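Local coordinates for probable benzoylformate decarboxylase (Rhodococcus jostii, PDB 7ORX), which belongs to the thiamine diphosphate-dependent enzyme family and binds thiamine diphosphate and a sodium ion, at residues A363-G368 with T508-A513. Sequence-based numbering, arbitrary orientation.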
loop_
_atom_site.group_PDB
_atom_site.type_symbol
_atom_site.label_atom_id
_atom_site.label_comp_id
_atom_site.label_asym_id
_atom_site.label_seq_id
_atom_site.Cartn_x
_atom_site.Cartn_y
_atom_site.Cartn_z
ATOM N N ALA C 363 41.145 -22.421 -8.307
ATOM C CA ALA C 363 42.314 -22.606 -9.201
ATOM C C ALA C 363 42.145 -23.886 -10.015
ATOM O O ALA C 363 42.425 -23.843 -11.204
ATOM C CB ALA C 363 43.587 -22.593 -8.406
ATOM N N LEU C 364 41.685 -24.979 -9.403
ATOM C CA LEU C 364 41.285 -26.222 -10.127
ATOM C C LEU C 364 40.142 -25.883 -11.101
ATOM O O LEU C 364 40.198 -26.321 -12.245
ATOM C CB LEU C 364 40.862 -27.302 -9.129
ATOM C CG LEU C 364 41.968 -28.239 -8.655
ATOM C CD1 LEU C 364 43.377 -27.643 -8.814
ATOM C CD2 LEU C 364 41.708 -28.636 -7.193
ATOM N N VAL C 365 39.142 -25.109 -10.700
ATOM C CA VAL C 365 38.057 -24.768 -11.653
ATOM C C VAL C 365 38.650 -23.946 -12.812
ATOM O O VAL C 365 38.285 -24.203 -13.944
ATOM C CB VAL C 365 36.902 -24.041 -10.945
ATOM C CG1 VAL C 365 35.942 -23.398 -11.928
ATOM C CG2 VAL C 365 36.178 -24.989 -9.983
ATOM N N ARG C 366 39.552 -23.009 -12.553
ATOM C CA ARG C 366 40.180 -22.207 -13.628
ATOM C C ARG C 366 40.832 -23.145 -14.649
ATOM O O ARG C 366 40.573 -22.987 -15.846
ATOM C CB ARG C 366 41.210 -21.221 -13.066
ATOM C CG ARG C 366 41.889 -20.370 -14.130
ATOM C CD ARG C 366 42.979 -19.479 -13.581
ATOM N NE ARG C 366 44.159 -20.131 -12.961
ATOM C CZ ARG C 366 44.452 -20.129 -11.661
ATOM N NH1 ARG C 366 43.656 -19.561 -10.775
ATOM N NH2 ARG C 366 45.538 -20.724 -11.237
ATOM N N ALA C 367 41.650 -24.082 -14.187
ATOM C CA ALA C 367 42.452 -25.007 -15.020
ATOM C C ALA C 367 41.563 -25.981 -15.802
ATOM O O ALA C 367 41.965 -26.376 -16.887
ATOM C CB ALA C 367 43.407 -25.747 -14.130
ATOM N N GLY C 368 40.413 -26.394 -15.267
ATOM C CA GLY C 368 39.526 -27.408 -15.888
ATOM C C GLY C 368 38.487 -26.809 -16.809
ATOM O O GLY C 368 38.056 -27.492 -17.688
ATOM N N THR C 508 39.148 -34.915 -11.539
ATOM C CA THR C 508 38.540 -36.087 -12.239
ATOM C C THR C 508 37.030 -35.855 -12.400
ATOM O O THR C 508 36.566 -35.868 -13.552
ATOM C CB THR C 508 38.838 -37.399 -11.504
ATOM O OG1 THR C 508 40.248 -37.640 -11.586
ATOM C CG2 THR C 508 38.096 -38.596 -12.064
ATOM N N ALA C 509 36.301 -35.679 -11.288
ATOM C CA ALA C 509 34.828 -35.512 -11.246
ATOM C C ALA C 509 34.424 -34.336 -12.147
ATOM O O ALA C 509 33.425 -34.471 -12.864
ATOM C CB ALA C 509 34.359 -35.356 -9.812
ATOM N N PHE C 510 35.196 -33.257 -12.119
ATOM C CA PHE C 510 34.957 -32.020 -12.899
ATOM C C PHE C 510 35.178 -32.291 -14.383
ATOM O O PHE C 510 34.293 -31.907 -15.148
ATOM C CB PHE C 510 35.846 -30.879 -12.403
ATOM C CG PHE C 510 35.534 -29.510 -12.951
ATOM C CD1 PHE C 510 34.247 -28.998 -12.925
ATOM C CD2 PHE C 510 36.542 -28.718 -13.462
ATOM C CE1 PHE C 510 33.969 -27.732 -13.424
ATOM C CE2 PHE C 510 36.265 -27.471 -13.977
ATOM C CZ PHE C 510 34.980 -26.975 -13.957
ATOM N N LYS C 511 36.296 -32.895 -14.781
ATOM C CA LYS C 511 36.618 -33.206 -16.201
ATOM C C LYS C 511 35.455 -34.004 -16.791
ATOM O O LYS C 511 35.062 -33.747 -17.962
ATOM C CB LYS C 511 37.899 -34.036 -16.313
ATOM C CG LYS C 511 38.720 -33.825 -17.572
ATOM C CD LYS C 511 38.391 -34.780 -18.689
ATOM C CE LYS C 511 39.029 -36.128 -18.509
ATOM N NZ LYS C 511 40.447 -36.048 -18.912
ATOM N N SER C 512 34.914 -34.900 -15.972
ATOM C CA SER C 512 33.813 -35.835 -16.286
ATOM C C SER C 512 32.505 -35.069 -16.438
ATOM O O SER C 512 31.857 -35.226 -17.493
ATOM C CB SER C 512 33.705 -36.849 -15.187
ATOM O OG SER C 512 32.792 -37.874 -15.545
ATOM N N ALA C 513 32.133 -34.292 -15.415
ATOM C CA ALA C 513 30.942 -33.397 -15.378
ATOM C C ALA C 513 30.895 -32.486 -16.607
ATOM O O ALA C 513 29.819 -32.340 -17.122
ATOM C CB ALA C 513 30.927 -32.573 -14.118
#
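The ring of F510 reaches the last turn of helix 358-368 and makes every contact within 4.5 Å between 363-368 and 508-513. Its CE2 lies 3.7 Å from G368 C and 3.8 Å from V365 O, so CE2 meets mostly backbone, each partner oblique to the ring plane. F510 CG stands anti to its backbone N (chi1 -170°), which carries the ring from helix 503-515 across to helix 358-368, where the segment axes approach to 10.4 Å. Side-chain packing is thinner: V365 CG1 sits 4.2 Å from F510 CZ. On this buried side both V365 and F510 also touch I454 of strand 452-457. Both helices pack side by side against one face of the parallel sheet of the C-terminal thiamine diphosphate-binding domain, as in an alpha/beta layered fold, and run in roughly the same direction, at 39°. No hydrogen bond joins the segments, and the summed buried surface is 136 Å². The solvent side is looser. G368 and K511 have the nearest CA atoms across the pair, 6.5 Å apart, yet both residues are exposed and the K511 chain bends off from the other helix. L364 adds little here, its side chain turning instead to A503, F506 and T507 on helix 503-515.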